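Local coordinates for cytoplasmic protein (Cryptococcus neoformans var. grubii serotype A, PDB 7LPO), which probably hydrolyses the beta-glucosidic bond of steryl glucosides, as a glycoside hydrolase of family 5, at residues H87-K92 and P652-D657; N577-G582 and G658-A663; C555-C560 and Y568-Y573. All blocks are in the same frame, centred on the assembly; numbering follows the deposited sequence.

Contact 1. Residues H87-K92 and P652-D657; sequences HLARLK and PTLILD
Two torsions carry the side chain of Arg-90 to the backbone of Leu-654: CG stands anti to the backbone N (chi1 -174°), and a bend at chi3 (-66°) turns NE back onto a carbonyl oxygen. The contact joins two helices of a family 5 glycosidase. Helix 83-93 connects the parallel strands 35-43 and 98-104 of the TIM barrel, and the short helix 652-656 lies against it from far along the chain. Arg-90 NE donates to Leu-654 O at 2.9 Å. The bond is appreciably bent (142° at the hydrogen), the donor lies in the carbonyl plane, and the oxygen sits slightly out of the guanidinium plane.

Leu-654 answers with its own side chain. Its CG too is anti to the backbone N, which leads the two methyls towards the partner helix. CD1 rests over one face of the Arg-90 guanidinium and approaches Arg-90 CB to 3.9 Å, while Leu-654 CD2 reaches Ala-89 CB at 4.3 Å. Arg-90 NH1 bonds to Tyr-573 OH, which also bonds His-87 ND1; that imidazole nitrogen lies in plane at the guanidinium edge. Arg-90 NH2 donates at 2.9 Å to a water lying beside the end of the short helix, and this water lies 3.1 Å from Asp-657 O.

Contact 2. Residues N577-G582 and G658-A663; sequences NVHEWG and GSRAVA
Asn-577 begins the segment 577-582, part of the long loop after strand 567-570, by pointing its amide at the guanidinium of Arg-660, the two side chains arriving from opposite directions. That strand completes the circle of parallel strands in the TIM barrel. Here one buried arginine is met mostly through intermediaries. Asn-577 OD1 stays 3.7 Å from Arg-660 NH2, and the two flat groups are turned steeply, 69° apart. A water fills the link: it donates to Asn-577 OD1 at 2.6 Å and accepts from Arg-660 NH1 at 3.1 Å. The amide nitrogen ND2 is engaged by Asp-583 and Asp-589.

Val-578 faces away and closes the loop on itself, its N bonding to Gly-582 O at 3.0 Å. His-579 then brings its ring back towards the arginine. Ring and guanidinium are nearly coplanar, 13° apart, and meet edge to edge, with His-579 NE2 4.0 Å from Arg-660 NH1. The same water lies in the plane of the imidazole, at its edge. Arg-660 reaches this place by folding at chi2 and chi3.

What joins histidine and arginine is a shared acid: Asp-597 OD2 accepts from His-579 NE2 and forms a salt bridge with Arg-660 NH1, while Asp-589 pairs with NH2. The cationic group is therefore probably balanced by carboxylates from outside both segments; the asparagine acts on it through the water and the histidine through the shared Asp-597, which probably helps to orient the arginine.

Contact 3. Residues C555-C560 and Y568-Y573; sequences CSMNAC and YAIWNY
Cys-560 and Met-557 both bring sulfur to the ring of Tyr-568, and they do so on the same side of its plane. This is the close-packed half of the contact. Cys-560 CB touches Tyr-568 CD2 at 3.5 Å, and its SG lies 4.5 Å from the ring centroid, well off the normal, as an oblique sulfur-aromatic contact. Met-557 supplies a Met-aromatic contact of similar slant at the hydroxyl end: SD is 4.3 Å from the centroid, 44° off the normal, and 3.6 Å from Tyr-568 CE1. The bend at chi2 (-60°) carries SD to the ring, and chi3 then sets CE, which comes near Ile-570 CG1. Tyr-568 turns its CG into the crowded position between the backbone N and the carbonyl carbon (chi1 58°), directing the ring towards the helix.

Packing relaxes on two sides. Towards Ile-570 the methionine makes lighter contacts, Met-557 SD to Ile-570 CD1 at 3.9 Å, the two side chains crossing at about a right angle. Beyond the phenol, hydration takes over from packing: a water bonds to Met-557 O at 2.8 Å and to Tyr-568 OH at 3.0 Å, so the hydroxyl is linked to the helix backbone although the ring itself is gripped by apolar groups and sulfur.

The pair belongs to a beta-alpha-beta unit of the TIM barrel, in which strand 518-522 leads through helix 547-559 to the adjacent parallel strand 567-570. Strand 35-43 flanks 567-570 on its other edge, and helix 490-512 packs on helix 547-559 through Cys-555 and Ala-559.

In the fold
The three contacts illustrate how chemistry follows place in a barrel enzyme. Contact 3 is buried and nearest the chain's centre, joining a helix to its own following strand through sulfur and aromatic packing. Contact 2 is also buried, yet polar, its arginine surrounded by acids and water. Contact 1, farther out and partly buried, combines a direct arginine-carbonyl bond with leucine packing between helices distant in sequence. Tyr-573, at the end of 568-573, reaches helix 83-93 of contact 1 and packs on Leu-91. Contacts 1 and 2 share a continuous run of chain, 652-663, where Val-662 packs on Ile-655 and Leu-656; contacts 2 and 3 share no direct touch.

Contact 1. Residues H87-K92 and P652-D657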
loop_
_atom_site.group_PDB
_atom_site.type_symbol
_atom_site.label_atom_id
_atom_site.label_comp_id
_atom_site.label_asym_id
_atom_site.label_seq_id
_atom_site.Cartn_x
_atom_site.Cartn_y
_atom_site.Cartn_z
ATOM N N HIS A 87 7.636 2.309 20.265
ATOM C CA HIS A 87 6.784 2.502 19.098
ATOM C C HIS A 87 5.605 1.539 19.113
ATOM O O HIS A 87 4.460 1.941 18.874
ATOM C CB HIS A 87 7.599 2.323 17.826
ATOM C CG HIS A 87 8.571 3.430 17.575
ATOM N ND1 HIS A 87 8.180 4.737 17.391
ATOM C CD2 HIS A 87 9.920 3.423 17.475
ATOM C CE1 HIS A 87 9.245 5.489 17.186
ATOM N NE2 HIS A 87 10.314 4.714 17.222
ATOM N N LEU A 88 5.861 0.258 19.392
ATOM C CA LEU A 88 4.769 -0.707 19.434
ATOM C C LEU A 88 3.810 -0.387 20.573
ATOM O O LEU A 88 2.593 -0.532 20.427
ATOM C CB LEU A 88 5.318 -2.128 19.565
ATOM C CG LEU A 88 6.155 -2.616 18.378
ATOM C CD1 LEU A 88 6.892 -3.922 18.692
ATOM C CD2 LEU A 88 5.294 -2.815 17.136
ATOM N N ALA A 89 4.335 0.055 21.715
ATOM C CA ALA A 89 3.467 0.460 22.813
ATOM C C ALA A 89 2.536 1.576 22.374
ATOM O O ALA A 89 1.336 1.551 22.671
ATOM C CB ALA A 89 4.304 0.908 24.011
ATOM N N ARG A 90 3.077 2.566 21.666
ATOM C CA ARG A 90 2.258 3.671 21.192
ATOM C C ARG A 90 1.156 3.160 20.276
ATOM O O ARG A 90 -0.017 3.507 20.441
ATOM C CB ARG A 90 3.143 4.689 20.475
ATOM C CG ARG A 90 2.432 5.974 20.060
ATOM C CD ARG A 90 3.439 6.992 19.480
ATOM N NE ARG A 90 4.400 7.463 20.482
ATOM C CZ ARG A 90 5.706 7.206 20.466
ATOM N NH1 ARG A 90 6.249 6.475 19.495
ATOM N NH2 ARG A 90 6.475 7.695 21.423
ATOM N N LEU A 91 1.514 2.319 19.309
ATOM C CA LEU A 91 0.515 1.809 18.380
ATOM C C LEU A 91 -0.556 1.011 19.115
ATOM O O LEU A 91 -1.751 1.143 18.823
ATOM C CB LEU A 91 1.191 0.954 17.313
ATOM C CG LEU A 91 2.209 1.675 16.435
ATOM C CD1 LEU A 91 2.936 0.714 15.499
ATOM C CD2 LEU A 91 1.527 2.782 15.624
ATOM N N LYS A 92 -0.154 0.196 20.091
ATOM C CA LYS A 92 -1.144 -0.579 20.835
ATOM C C LYS A 92 -2.032 0.326 21.684
ATOM O O LYS A 92 -3.250 0.117 21.762
ATOM C CB LYS A 92 -0.450 -1.620 21.715
ATOM C CG LYS A 92 -1.325 -2.834 22.026
ATOM C CD LYS A 92 -1.388 -3.764 20.819
ATOM C CE LYS A 92 -2.283 -4.969 21.068
ATOM N NZ LYS A 92 -3.579 -4.862 20.337
ATOM N N PRO A 652 0.130 10.241 29.272
ATOM C CA PRO A 652 -0.450 10.794 28.035
ATOM C C PRO A 652 0.603 11.116 26.987
ATOM O O PRO A 652 0.286 11.151 25.792
ATOM C CB PRO A 652 -1.182 12.066 28.495
ATOM C CG PRO A 652 -1.105 12.104 29.974
ATOM C CD PRO A 652 -0.302 10.953 30.489
ATOM N N THR A 653 1.850 11.348 27.401
ATOM C CA THR A 653 2.905 11.673 26.447
ATOM C C THR A 653 3.107 10.570 25.418
ATOM O O THR A 653 3.470 10.855 24.272
ATOM C CB THR A 653 4.210 11.938 27.198
ATOM O OG1 THR A 653 4.068 13.138 27.966
ATOM C CG2 THR A 653 5.379 12.094 26.239
ATOM N N LEU A 654 2.896 9.309 25.804
ATOM C CA LEU A 654 3.032 8.212 24.852
ATOM C C LEU A 654 2.066 8.371 23.682
ATOM O O LEU A 654 2.446 8.195 22.517
ATOM C CB LEU A 654 2.793 6.877 25.555
ATOM C CG LEU A 654 2.810 5.641 24.657
ATOM C CD1 LEU A 654 4.214 5.361 24.147
ATOM C CD2 LEU A 654 2.261 4.437 25.419
ATOM N N ILE A 655 0.805 8.693 23.973
ATOM C CA ILE A 655 -0.208 8.717 22.921
ATOM C C ILE A 655 -0.386 10.084 22.282
ATOM O O ILE A 655 -1.140 10.204 21.303
ATOM C CB ILE A 655 -1.567 8.231 23.462
ATOM C CG1 ILE A 655 -1.989 9.029 24.702
ATOM C CG2 ILE A 655 -1.505 6.737 23.800
ATOM C CD1 ILE A 655 -3.323 8.618 25.263
ATOM N N LEU A 656 0.281 11.107 22.774
ATOM C CA LEU A 656 0.119 12.445 22.220
ATOM C C LEU A 656 1.398 13.031 21.655
ATOM O O LEU A 656 1.365 13.664 20.595
ATOM C CB LEU A 656 -0.418 13.409 23.290
ATOM C CG LEU A 656 -1.772 13.111 23.920
ATOM C CD1 LEU A 656 -2.076 14.158 24.990
ATOM C CD2 LEU A 656 -2.851 13.074 22.856
ATOM N N ASP A 657 2.521 12.877 22.344
ATOM C CA ASP A 657 3.726 13.617 21.986
ATOM C C ASP A 657 4.356 13.039 20.724
ATOM O O ASP A 657 4.671 11.845 20.671
ATOM C CB ASP A 657 4.713 13.585 23.144
ATOM C CG ASP A 657 5.820 14.592 22.992
ATOM O OD1 ASP A 657 5.524 15.739 22.615
ATOM O OD2 ASP A 657 6.981 14.233 23.254
HETATM O O HOH W 1 5.345 9.862 22.906
#

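Contact 2. Residues N577-G582 and G658-A663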
loop_
_atom_site.group_PDB
_atom_site.type_symbol
_atom_site.label_atom_id
_atom_site.label_comp_id
_atom_site.label_asym_id
_atom_site.label_seq_id
_atom_site.Cartn_x
_atom_site.Cartn_y
_atom_site.Cartn_z
ATOM N N ASN A 577 10.552 9.882 10.323
ATOM C CA ASN A 577 9.973 11.013 9.606
ATOM C C ASN A 577 10.473 12.333 10.189
ATOM O O ASN A 577 10.617 12.484 11.403
ATOM C CB ASN A 577 8.446 10.933 9.675
ATOM C CG ASN A 577 7.754 12.218 9.204
ATOM O OD1 ASN A 577 7.762 13.233 9.897
ATOM N ND2 ASN A 577 7.160 12.169 8.024
ATOM N N VAL A 578 10.759 13.291 9.311
ATOM C CA VAL A 578 11.157 14.633 9.718
ATOM C C VAL A 578 10.400 15.643 8.868
ATOM O O VAL A 578 9.949 15.345 7.760
ATOM C CB VAL A 578 12.678 14.877 9.581
ATOM C CG1 VAL A 578 13.436 14.201 10.719
ATOM C CG2 VAL A 578 13.163 14.374 8.241
ATOM N N HIS A 579 10.278 16.864 9.393
ATOM C CA HIS A 579 9.550 17.904 8.665
ATOM C C HIS A 579 10.230 18.254 7.346
ATOM O O HIS A 579 9.563 18.516 6.341
ATOM C CB HIS A 579 9.423 19.168 9.515
ATOM C CG HIS A 579 8.507 19.020 10.682
ATOM N ND1 HIS A 579 8.372 19.992 11.648
ATOM C CD2 HIS A 579 7.682 18.010 11.038
ATOM C CE1 HIS A 579 7.514 19.577 12.561
ATOM N NE2 HIS A 579 7.070 18.384 12.209
ATOM N N GLU A 580 11.558 18.304 7.337
ATOM C CA GLU A 580 12.266 18.764 6.147
ATOM C C GLU A 580 12.081 17.799 4.979
ATOM O O GLU A 580 11.808 18.222 3.852
ATOM C CB GLU A 580 13.749 18.937 6.467
ATOM C CG GLU A 580 14.558 19.482 5.307
ATOM C CD GLU A 580 16.013 19.699 5.665
ATOM O OE1 GLU A 580 16.417 19.356 6.798
ATOM O OE2 GLU A 580 16.750 20.214 4.803
ATOM N N TRP A 581 12.231 16.497 5.222
ATOM C CA TRP A 581 12.174 15.511 4.148
ATOM C C TRP A 581 10.987 14.562 4.255
ATOM O O TRP A 581 10.890 13.613 3.467
ATOM C CB TRP A 581 13.478 14.711 4.106
ATOM C CG TRP A 581 14.654 15.563 3.850
ATOM C CD1 TRP A 581 15.596 15.947 4.754
ATOM C CD2 TRP A 581 15.021 16.164 2.607
ATOM N NE1 TRP A 581 16.529 16.738 4.151
ATOM C CE2 TRP A 581 16.204 16.887 2.831
ATOM C CE3 TRP A 581 14.469 16.156 1.324
ATOM C CZ2 TRP A 581 16.846 17.596 1.823
ATOM C CZ3 TRP A 581 15.099 16.853 0.331
ATOM C CH2 TRP A 581 16.274 17.577 0.585
ATOM N N GLY A 582 10.084 14.793 5.200
ATOM C CA GLY A 582 8.915 13.940 5.312
ATOM C C GLY A 582 9.303 12.520 5.673
ATOM O O GLY A 582 10.172 12.281 6.524
ATOM N N GLY A 658 4.553 13.894 19.716
ATOM C CA GLY A 658 5.007 13.469 18.413
ATOM C C GLY A 658 3.904 13.136 17.428
ATOM O O GLY A 658 4.188 13.036 16.228
ATOM N N SER A 659 2.665 12.964 17.893
ATOM C CA SER A 659 1.549 12.631 17.018
ATOM C C SER A 659 1.039 13.868 16.283
ATOM O O SER A 659 1.149 14.993 16.769
ATOM C CB SER A 659 0.413 12.002 17.830
ATOM O OG SER A 659 -0.305 13.004 18.538
ATOM N N ARG A 660 0.482 13.649 15.093
ATOM C CA ARG A 660 -0.147 14.707 14.310
ATOM C C ARG A 660 -1.579 14.301 13.983
ATOM O O ARG A 660 -1.803 13.261 13.358
ATOM C CB ARG A 660 0.640 14.987 13.026
ATOM C CG ARG A 660 2.093 15.367 13.256
ATOM C CD ARG A 660 2.994 14.146 13.185
ATOM N NE ARG A 660 3.210 13.673 11.818
ATOM C CZ ARG A 660 3.996 14.277 10.931
ATOM N NH1 ARG A 660 4.628 15.403 11.259
ATOM N NH2 ARG A 660 4.149 13.760 9.713
ATOM N N ALA A 661 -2.540 15.129 14.395
ATOM C CA ALA A 661 -3.961 14.876 14.158
ATOM C C ALA A 661 -4.402 13.552 14.775
ATOM O O ALA A 661 -5.208 12.820 14.200
ATOM C CB ALA A 661 -4.288 14.908 12.666
ATOM N N VAL A 662 -3.863 13.248 15.957
ATOM C CA VAL A 662 -4.212 12.028 16.675
ATOM C C VAL A 662 -5.718 11.920 16.887
ATOM O O VAL A 662 -6.274 10.819 16.888
ATOM C CB VAL A 662 -3.434 11.984 18.013
ATOM C CG1 VAL A 662 -3.992 13.011 18.999
ATOM C CG2 VAL A 662 -3.453 10.597 18.597
ATOM N N ALA A 663 -6.409 13.048 17.060
ATOM C CA ALA A 663 -7.847 12.980 17.296
ATOM C C ALA A 663 -8.576 12.286 16.149
ATOM O O ALA A 663 -9.641 11.694 16.358
ATOM C CB ALA A 663 -8.413 14.379 17.505
HETATM O O HOH W 2 6.803 15.459 9.055
#

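Contact 3. Residues C555-C560 and Y568-Y573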
loop_
_atom_site.group_PDB
_atom_site.type_symbol
_atom_site.label_atom_id
_atom_site.label_comp_id
_atom_site.label_asym_id
_atom_site.label_seq_id
_atom_site.Cartn_x
_atom_site.Cartn_y
_atom_site.Cartn_z
ATOM N N CYS A 555 -12.191 12.430 7.611
ATOM C CA CYS A 555 -13.035 12.052 6.479
ATOM C C CYS A 555 -12.660 10.670 5.945
ATOM O O CYS A 555 -13.530 9.820 5.709
ATOM C CB CYS A 555 -12.921 13.099 5.375
ATOM S SG CYS A 555 -13.744 12.623 3.848
ATOM N N SER A 556 -11.363 10.414 5.770
ATOM C CA SER A 556 -10.949 9.104 5.283
ATOM C C SER A 556 -11.265 8.014 6.300
ATOM O O SER A 556 -11.690 6.915 5.923
ATOM C CB SER A 556 -9.457 9.109 4.949
ATOM O OG SER A 556 -9.258 9.578 3.631
ATOM N N MET A 557 -11.062 8.292 7.594
ATOM C CA MET A 557 -11.364 7.291 8.614
ATOM C C MET A 557 -12.873 7.072 8.756
ATOM O O MET A 557 -13.334 5.937 8.927
ATOM C CB MET A 557 -10.759 7.713 9.952
ATOM C CG MET A 557 -9.246 7.668 10.019
ATOM S SD MET A 557 -8.588 6.011 9.714
ATOM C CE MET A 557 -8.030 6.188 8.022
ATOM N N ASN A 558 -13.660 8.146 8.721
ATOM C CA ASN A 558 -15.112 7.989 8.761
ATOM C C ASN A 558 -15.604 7.144 7.597
ATOM O O ASN A 558 -16.607 6.437 7.722
ATOM C CB ASN A 558 -15.791 9.360 8.749
ATOM C CG ASN A 558 -17.327 9.267 8.733
ATOM O OD1 ASN A 558 -17.946 8.854 9.710
ATOM N ND2 ASN A 558 -17.935 9.655 7.619
ATOM N N ALA A 559 -14.892 7.170 6.470
ATOM C CA ALA A 559 -15.338 6.440 5.291
ATOM C C ALA A 559 -15.250 4.935 5.514
ATOM O O ALA A 559 -15.987 4.170 4.880
ATOM C CB ALA A 559 -14.516 6.861 4.071
ATOM N N CYS A 560 -14.375 4.493 6.412
ATOM C CA CYS A 560 -14.306 3.092 6.793
ATOM C C CYS A 560 -15.301 2.734 7.888
ATOM O O CYS A 560 -15.411 1.554 8.239
ATOM C CB CYS A 560 -12.886 2.741 7.243
ATOM S SG CYS A 560 -11.660 3.141 5.987
ATOM N N TYR A 568 -8.704 -2.055 8.212
ATOM C CA TYR A 568 -7.790 -1.253 7.410
ATOM C C TYR A 568 -6.441 -1.074 8.084
ATOM O O TYR A 568 -6.284 -1.286 9.287
ATOM C CB TYR A 568 -8.386 0.123 7.089
ATOM C CG TYR A 568 -8.770 0.969 8.292
ATOM C CD1 TYR A 568 -7.809 1.652 9.025
ATOM C CD2 TYR A 568 -10.089 1.096 8.682
ATOM C CE1 TYR A 568 -8.153 2.431 10.108
ATOM C CE2 TYR A 568 -10.445 1.891 9.768
ATOM C CZ TYR A 568 -9.472 2.548 10.473
ATOM O OH TYR A 568 -9.820 3.325 11.551
ATOM N N ALA A 569 -5.467 -0.687 7.261
ATOM C CA ALA A 569 -4.110 -0.366 7.686
ATOM C C ALA A 569 -3.789 1.021 7.148
ATOM O O ALA A 569 -3.715 1.219 5.930
ATOM C CB ALA A 569 -3.101 -1.402 7.181
ATOM N N ILE A 570 -3.615 1.973 8.062
ATOM C CA ILE A 570 -3.260 3.332 7.687
ATOM C C ILE A 570 -1.837 3.379 7.140
ATOM O O ILE A 570 -0.910 2.786 7.707
ATOM C CB ILE A 570 -3.403 4.261 8.904
ATOM C CG1 ILE A 570 -4.841 4.249 9.433
ATOM C CG2 ILE A 570 -2.942 5.654 8.533
ATOM C CD1 ILE A 570 -5.001 4.969 10.772
ATOM N N TRP A 571 -1.654 4.096 6.034
ATOM C CA TRP A 571 -0.329 4.446 5.528
ATOM C C TRP A 571 0.020 5.844 6.038
ATOM O O TRP A 571 -0.658 6.811 5.676
ATOM C CB TRP A 571 -0.282 4.416 3.992
ATOM C CG TRP A 571 1.124 4.598 3.493
ATOM C CD1 TRP A 571 1.771 5.777 3.263
ATOM C CD2 TRP A 571 2.074 3.559 3.215
ATOM N NE1 TRP A 571 3.070 5.537 2.871
ATOM C CE2 TRP A 571 3.282 4.184 2.833
ATOM C CE3 TRP A 571 2.020 2.164 3.257
ATOM C CZ2 TRP A 571 4.420 3.460 2.480
ATOM C CZ3 TRP A 571 3.148 1.444 2.913
ATOM C CH2 TRP A 571 4.335 2.092 2.530
ATOM N N ASN A 572 1.060 5.969 6.874
ATOM C CA ASN A 572 1.825 4.884 7.478
ATOM C C ASN A 572 2.413 5.415 8.806
ATOM O O ASN A 572 2.082 6.517 9.252
ATOM C CB ASN A 572 2.931 4.384 6.555
ATOM C CG ASN A 572 3.903 5.471 6.153
ATOM O OD1 ASN A 572 3.593 6.673 6.167
ATOM N ND2 ASN A 572 5.088 5.050 5.774
ATOM N N TYR A 573 3.283 4.629 9.431
ATOM C CA TYR A 573 3.983 4.996 10.659
ATOM C C TYR A 573 5.478 4.928 10.375
ATOM O O TYR A 573 6.002 3.859 10.051
ATOM C CB TYR A 573 3.585 4.054 11.797
ATOM C CG TYR A 573 4.082 4.445 13.163
ATOM C CD1 TYR A 573 3.349 5.308 13.973
ATOM C CD2 TYR A 573 5.282 3.933 13.656
ATOM C CE1 TYR A 573 3.808 5.661 15.238
ATOM C CE2 TYR A 573 5.743 4.267 14.911
ATOM C CZ TYR A 573 5.002 5.130 15.706
ATOM O OH TYR A 573 5.476 5.471 16.960
HETATM O O HOH W 3 -12.514 4.493 11.158
#